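Local coordinates for Serine/threonine-protein kinase Tel1 (Chaetomium thermophilum, PDB 6SKY) that probably phosphorylates serine and threonine residues followed by glutamine, using ATP, to activate checkpoint signalling at DNA damage, at residues 1720-1723 with 1724-1728; 1869-1872 with 1873-1876; 2635-2638 with 2639-2643. All coordinates share one frame; numbering follows the deposited sequence.

Contact 1 of 3, residues 1720-1723 with 1724-1728; sequences LPEP and LLIAS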
loop_
_atom_site.group_PDB
_atom_site.type_symbol
_atom_site.label_atom_id
_atom_site.label_comp_id
_atom_site.label_asym_id
_atom_site.label_seq_id
_atom_site.Cartn_x
_atom_site.Cartn_y
_atom_site.Cartn_z
ATOM N N LEU A 1720 48.047 -3.066 47.172
ATOM C CA LEU A 1720 49.450 -3.369 46.978
ATOM C C LEU A 1720 49.724 -4.849 47.201
ATOM O O LEU A 1720 49.139 -5.458 48.102
ATOM C CB LEU A 1720 50.324 -2.554 47.935
ATOM C CG LEU A 1720 50.100 -1.046 47.992
ATOM C CD1 LEU A 1720 51.080 -0.423 48.948
ATOM C CD2 LEU A 1720 50.224 -0.418 46.625
ATOM N N PRO A 1721 50.591 -5.454 46.398
ATOM C CA PRO A 1721 51.060 -6.804 46.712
ATOM C C PRO A 1721 51.944 -6.792 47.949
ATOM O O PRO A 1721 52.439 -5.752 48.385
ATOM C CB PRO A 1721 51.848 -7.209 45.464
ATOM C CG PRO A 1721 52.197 -5.933 44.803
ATOM C CD PRO A 1721 51.085 -4.986 45.096
ATOM N N GLU A 1722 52.133 -7.977 48.521
ATOM C CA GLU A 1722 52.840 -8.066 49.795
ATOM C C GLU A 1722 54.288 -7.590 49.738
ATOM O O GLU A 1722 54.706 -6.883 50.672
ATOM C CB GLU A 1722 52.772 -9.500 50.329
ATOM C CG GLU A 1722 53.394 -9.660 51.702
ATOM C CD GLU A 1722 53.502 -11.108 52.117
ATOM O OE1 GLU A 1722 53.104 -11.980 51.315
ATOM O OE2 GLU A 1722 53.987 -11.376 53.237
ATOM N N PRO A 1723 55.100 -7.932 48.731
ATOM C CA PRO A 1723 56.475 -7.407 48.724
ATOM C C PRO A 1723 56.544 -5.891 48.708
ATOM O O PRO A 1723 57.425 -5.314 49.352
ATOM C CB PRO A 1723 57.074 -8.023 47.452
ATOM C CG PRO A 1723 55.914 -8.425 46.633
ATOM C CD PRO A 1723 54.882 -8.857 47.610
ATOM N N LEU A 1724 55.640 -5.225 47.992
ATOM C CA LEU A 1724 55.619 -3.769 48.009
ATOM C C LEU A 1724 54.986 -3.237 49.283
ATOM O O LEU A 1724 55.308 -2.126 49.715
ATOM C CB LEU A 1724 54.876 -3.241 46.783
ATOM C CG LEU A 1724 54.797 -1.728 46.601
ATOM C CD1 LEU A 1724 56.165 -1.107 46.671
ATOM C CD2 LEU A 1724 54.138 -1.395 45.286
ATOM N N LEU A 1725 54.099 -4.013 49.901
ATOM C CA LEU A 1725 53.510 -3.606 51.167
ATOM C C LEU A 1725 54.498 -3.717 52.317
ATOM O O LEU A 1725 54.294 -3.085 53.358
ATOM C CB LEU A 1725 52.273 -4.451 51.451
ATOM C CG LEU A 1725 51.327 -3.963 52.541
ATOM C CD1 LEU A 1725 51.085 -2.482 52.399
ATOM C CD2 LEU A 1725 50.026 -4.717 52.442
ATOM N N ILE A 1726 55.556 -4.502 52.152
ATOM C CA ILE A 1726 56.571 -4.617 53.190
ATOM C C ILE A 1726 57.715 -3.631 52.979
ATOM O O ILE A 1726 58.267 -3.108 53.952
ATOM C CB ILE A 1726 57.089 -6.061 53.253
ATOM C CG1 ILE A 1726 55.943 -7.014 53.581
ATOM C CG2 ILE A 1726 58.183 -6.192 54.287
ATOM C CD1 ILE A 1726 56.356 -8.456 53.636
ATOM N N ALA A 1727 58.078 -3.350 51.733
ATOM C CA ALA A 1727 59.143 -2.402 51.445
ATOM C C ALA A 1727 58.708 -0.954 51.601
ATOM O O ALA A 1727 59.491 -0.051 51.292
ATOM C CB ALA A 1727 59.673 -2.629 50.030
ATOM N N SER A 1728 57.485 -0.710 52.059
ATOM C CA SER A 1728 56.962 0.635 52.240
ATOM C C SER A 1728 56.828 1.003 53.707
ATOM O O SER A 1728 56.301 2.070 54.026
ATOM C CB SER A 1728 55.611 0.770 51.545
ATOM O OG SER A 1728 55.670 0.257 50.232
#
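A short helix, 1722-1726, makes up this contact, with Pro-1721 as its N-cap residue and Leu-1720 just after the end of the preceding helix 1710-1719. The carbonyl of Pro-1721 opens the helical bonding: its O accepts from Leu-1725 N at 2.8 Å. Two residues on, Pro-1723 O receives Ala-1727 N at 3.2 Å, and between these two the bond from Ile-1726 N to Glu-1722 O is weak. Pro-1723 costs the first turn nothing, since nitrogens there have no helical carbonyl to bond. Outside the backbone, Leu-1720 and Leu-1725 cross at about a right angle, their CD1 methyls 4.0 Å apart. Leu-1725 sends CG anti to its nitrogen (chi1 -165°), which directs the branch back to Leu-1720. The extended Glu-1722 chain runs alongside Ile-1726, both pointing the same way, and its CG lies 3.7 Å from Ile-1726 CD1, an aliphatic contact, with the carboxylate OE2 also close to the same methyl. The leucine side packs on its neighbours in the solenoid: Leu-1720 and Leu-1725 meet Val-1701 and Leu-1724 meets Leu-1697 of helix 1687-1706, while Pro-1723 and Leu-1724 touch Tyr-1429 of helix 1429-1441.

Contact 2 of 3, residues 1869-1872 with 1873-1876; sequences VNMA and SAAA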
loop_
_atom_site.group_PDB
_atom_site.type_symbol
_atom_site.label_atom_id
_atom_site.label_comp_id
_atom_site.label_asym_id
_atom_site.label_seq_id
_atom_site.Cartn_x
_atom_site.Cartn_y
_atom_site.Cartn_z
ATOM N N VAL A 1869 25.076 20.995 40.659
ATOM C CA VAL A 1869 25.185 21.078 39.214
ATOM C C VAL A 1869 23.831 21.443 38.636
ATOM O O VAL A 1869 22.798 20.913 39.055
ATOM C CB VAL A 1869 25.699 19.753 38.628
ATOM C CG1 VAL A 1869 26.048 19.923 37.183
ATOM C CG2 VAL A 1869 26.891 19.279 39.402
ATOM N N ASN A 1870 23.834 22.368 37.689
ATOM C CA ASN A 1870 22.659 22.642 36.879
ATOM C C ASN A 1870 22.611 21.591 35.786
ATOM O O ASN A 1870 23.422 21.620 34.859
ATOM C CB ASN A 1870 22.733 24.048 36.303
ATOM C CG ASN A 1870 21.452 24.474 35.652
ATOM O OD1 ASN A 1870 21.398 24.685 34.446
ATOM N ND2 ASN A 1870 20.402 24.601 36.445
ATOM N N MET A 1871 21.671 20.655 35.890
ATOM C CA MET A 1871 21.699 19.486 35.024
ATOM C C MET A 1871 21.342 19.806 33.581
ATOM O O MET A 1871 21.719 19.051 32.685
ATOM C CB MET A 1871 20.779 18.414 35.587
ATOM C CG MET A 1871 21.368 17.673 36.763
ATOM S SD MET A 1871 22.885 16.820 36.315
ATOM C CE MET A 1871 23.481 16.318 37.917
ATOM N N ALA A 1872 20.661 20.919 33.325
ATOM C CA ALA A 1872 20.433 21.330 31.947
ATOM C C ALA A 1872 21.721 21.811 31.298
ATOM O O ALA A 1872 22.005 21.489 30.137
ATOM C CB ALA A 1872 19.373 22.422 31.902
ATOM N N SER A 1873 22.525 22.570 32.044
ATOM C CA SER A 1873 23.817 23.008 31.537
ATOM C C SER A 1873 24.747 21.830 31.315
ATOM O O SER A 1873 25.463 21.779 30.315
ATOM C CB SER A 1873 24.441 24.002 32.506
ATOM O OG SER A 1873 23.527 25.030 32.809
ATOM N N ALA A 1874 24.747 20.870 32.239
ATOM C CA ALA A 1874 25.574 19.683 32.083
ATOM C C ALA A 1874 25.125 18.846 30.896
ATOM O O ALA A 1874 25.958 18.279 30.184
ATOM C CB ALA A 1874 25.551 18.860 33.362
ATOM N N ALA A 1875 23.816 18.763 30.657
ATOM C CA ALA A 1875 23.324 18.049 29.483
ATOM C C ALA A 1875 23.784 18.717 28.198
ATOM O O ALA A 1875 24.244 18.048 27.267
ATOM C CB ALA A 1875 21.805 17.970 29.523
ATOM N N ALA A 1876 23.657 20.042 28.123
ATOM C CA ALA A 1876 24.139 20.758 26.945
ATOM C C ALA A 1876 25.638 20.565 26.749
ATOM O O ALA A 1876 26.104 20.331 25.627
ATOM C CB ALA A 1876 23.799 22.237 27.068
#
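Asn-1870, the N-cap residue of helix 1871-1880, is paired with Ser-1873 three residues on, across the first turn. The asparagine amide swings over the start of the helix because CG lies anti to the backbone nitrogen (chi1 -170°), while the serine OG lies beside its own nitrogen (chi1 -52°), on the side where the amide oxygen is found. Ser-1873 OG donates to Asn-1870 OD1 at 2.7 Å, in the plane of the amide carbonyl and on a lone pair. The same OD1 also takes a weak capping bond from Ser-1873 N at 3.4 Å, so two groups of one residue grip a single oxygen and should limit rotation of the amide.

The main-chain carbonyl of the cap residue is used as well: Asn-1870 O accepts from Ala-1874 N at 3.0 Å with an N-H...O angle of 162°. The next helical bond runs from Ala-1875 N to Met-1871 O, at 2.9 Å.

On the apolar side Met-1871 and Ala-1875 touch Phe-1890 of helix 1884-1898, joining this helix to the next one in the alpha-solenoid, and Leu-1828 lies against both Val-1869 and Ala-1874. Val-1869, just before the cap, brings its CG1 methyl 4.0 Å from Ala-1874 CB.

Contact 3 of 3, residues 2635-2638 with 2639-2643; sequences LHRE and TRQRN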
loop_
_atom_site.group_PDB
_atom_site.type_symbol
_atom_site.label_atom_id
_atom_site.label_comp_id
_atom_site.label_asym_id
_atom_site.label_seq_id
_atom_site.Cartn_x
_atom_site.Cartn_y
_atom_site.Cartn_z
ATOM N N LEU A 2635 10.774 -14.621 12.861
ATOM C CA LEU A 2635 10.778 -14.816 11.420
ATOM C C LEU A 2635 10.558 -13.529 10.650
ATOM O O LEU A 2635 10.415 -13.573 9.428
ATOM C CB LEU A 2635 9.711 -15.833 11.029
ATOM C CG LEU A 2635 9.749 -17.165 11.763
ATOM C CD1 LEU A 2635 8.491 -17.942 11.477
ATOM C CD2 LEU A 2635 10.965 -17.949 11.348
ATOM N N HIS A 2636 10.525 -12.389 11.327
ATOM C CA HIS A 2636 10.224 -11.118 10.696
ATOM C C HIS A 2636 11.349 -10.134 10.948
ATOM O O HIS A 2636 11.972 -10.141 12.004
ATOM C CB HIS A 2636 8.910 -10.569 11.209
ATOM C CG HIS A 2636 7.752 -11.469 10.934
ATOM N ND1 HIS A 2636 6.884 -11.263 9.887
ATOM C CD2 HIS A 2636 7.339 -12.600 11.548
ATOM C CE1 HIS A 2636 5.976 -12.220 9.878
ATOM N NE2 HIS A 2636 6.230 -13.044 10.875
ATOM N N ARG A 2637 11.602 -9.282 9.960
ATOM C CA ARG A 2637 12.787 -8.437 10.001
ATOM C C ARG A 2637 12.733 -7.452 11.160
ATOM O O ARG A 2637 13.737 -7.241 11.845
ATOM C CB ARG A 2637 12.943 -7.718 8.660
ATOM C CG ARG A 2637 13.750 -6.448 8.704
ATOM C CD ARG A 2637 15.093 -6.591 8.055
ATOM N NE ARG A 2637 15.934 -5.441 8.365
ATOM C CZ ARG A 2637 17.002 -5.482 9.156
ATOM N NH1 ARG A 2637 17.702 -4.384 9.386
ATOM N NH2 ARG A 2637 17.377 -6.624 9.708
ATOM N N GLU A 2638 11.563 -6.876 11.426
ATOM C CA GLU A 2638 11.474 -5.798 12.405
ATOM C C GLU A 2638 11.520 -6.299 13.839
ATOM O O GLU A 2638 12.117 -5.651 14.698
ATOM C CB GLU A 2638 10.202 -4.994 12.184
ATOM C CG GLU A 2638 10.208 -4.189 10.921
ATOM C CD GLU A 2638 11.250 -3.098 10.928
ATOM O OE1 GLU A 2638 11.764 -2.763 12.011
ATOM O OE2 GLU A 2638 11.559 -2.566 9.843
ATOM N N THR A 2639 10.879 -7.426 14.130
ATOM C CA THR A 2639 10.926 -7.959 15.483
ATOM C C THR A 2639 12.228 -8.680 15.760
ATOM O O THR A 2639 12.689 -8.699 16.899
ATOM C CB THR A 2639 9.757 -8.901 15.719
ATOM O OG1 THR A 2639 9.760 -9.905 14.711
ATOM C CG2 THR A 2639 8.473 -8.155 15.657
ATOM N N ARG A 2640 12.833 -9.273 14.740
ATOM C CA ARG A 2640 14.112 -9.940 14.917
ATOM C C ARG A 2640 15.247 -8.942 15.041
ATOM O O ARG A 2640 16.213 -9.191 15.768
ATOM C CB ARG A 2640 14.339 -10.888 13.753
ATOM C CG ARG A 2640 15.718 -11.431 13.592
ATOM C CD ARG A 2640 15.740 -12.270 12.341
ATOM N NE ARG A 2640 17.082 -12.656 11.938
ATOM C CZ ARG A 2640 17.345 -13.458 10.915
ATOM N NH1 ARG A 2640 18.598 -13.759 10.609
ATOM N NH2 ARG A 2640 16.352 -13.967 10.202
ATOM N N GLN A 2641 15.150 -7.805 14.356
ATOM C CA GLN A 2641 16.172 -6.777 14.480
ATOM C C GLN A 2641 16.258 -6.235 15.897
ATOM O O GLN A 2641 17.335 -5.833 16.341
ATOM C CB GLN A 2641 15.871 -5.659 13.493
ATOM C CG GLN A 2641 16.806 -4.494 13.559
ATOM C CD GLN A 2641 16.246 -3.285 12.863
ATOM O OE1 GLN A 2641 16.631 -2.154 13.154
ATOM N NE2 GLN A 2641 15.324 -3.513 11.939
ATOM N N ARG A 2642 15.146 -6.230 16.624
ATOM C CA ARG A 2642 15.067 -5.713 17.980
ATOM C C ARG A 2642 15.053 -6.800 19.036
ATOM O O ARG A 2642 14.895 -6.489 20.214
ATOM C CB ARG A 2642 13.820 -4.855 18.133
ATOM C CG ARG A 2642 13.876 -3.611 17.330
ATOM C CD ARG A 2642 12.523 -3.030 17.115
ATOM N NE ARG A 2642 12.621 -1.751 16.433
ATOM C CZ ARG A 2642 12.780 -1.613 15.125
ATOM N NH1 ARG A 2642 12.862 -0.408 14.596
ATOM N NH2 ARG A 2642 12.857 -2.675 14.349
ATOM N N ASN A 2643 15.208 -8.060 18.646
ATOM C CA ASN A 2643 15.177 -9.191 19.570
ATOM C C ASN A 2643 13.919 -9.180 20.421
ATOM O O ASN A 2643 13.956 -9.456 21.617
ATOM C CB ASN A 2643 16.416 -9.220 20.459
ATOM C CG ASN A 2643 17.689 -9.053 19.685
ATOM O OD1 ASN A 2643 18.564 -8.286 20.071
ATOM N ND2 ASN A 2643 17.799 -9.760 18.575
#
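Over one face of the Arg-2637 guanidinium, toward its rim, lies Gln-2641 NE2, with the guanidinium and amide planes 12° apart, in the short helix 2637-2641 of the kinase domain. Gln-2641 NE2 is 3.6 Å from Arg-2637 NH1. A bend at chi2 (108°) turns the arginine's end toward Gln-2641, one turn further on, and NH1 and NH2 also make weak bonds to the carbonyls of Gly-2122 and Ser-2121.

The guanidinium of Arg-2642 is engaged instead at its edge. Its NH2 donates to Glu-2638 O at 3.1 Å, close to the guanidinium plane, and forms a salt bridge with Glu-2638 OE1 at 2.6 Å, although that bond is bent and weak as a hydrogen bond. One nitrogen thus ties together the backbone and side chain of the same glutamate, whose carboxylate plane is turned 45° from the guanidinium. NH1 of this arginine has a second acidic partner, Asp-1928, linking the helix to the FAT region.

At the helix start His-2636 is the N-cap residue, and its NE2 reaches Glu-2831; at the far end Asn-2643, with positive phi, completes a Schellman motif. The first full turn is closed by the bond from Arg-2640 N to His-2636 O, at 3.0 Å.

How the contacts relate
The three contacts follow one another along the chain without interleaving, and none touches another; contacts 1 and 3 span whole five-residue helices, contact 2 the start of a ten-residue one. Contacts 1 and 2 belong to the alpha-helical part of the chain, on helices 1722-1726 and 1871-1880, their centres about 44 Å apart. Contact 3, on helix 2637-2641, lies in the kinase domain, its centre about 37 Å from that of contact 2 and about 55 Å from that of contact 1. Its arginines meet residues of the FAT region, so it joins the kinase domain to that region. All three lie away from the nucleotide and magnesium site.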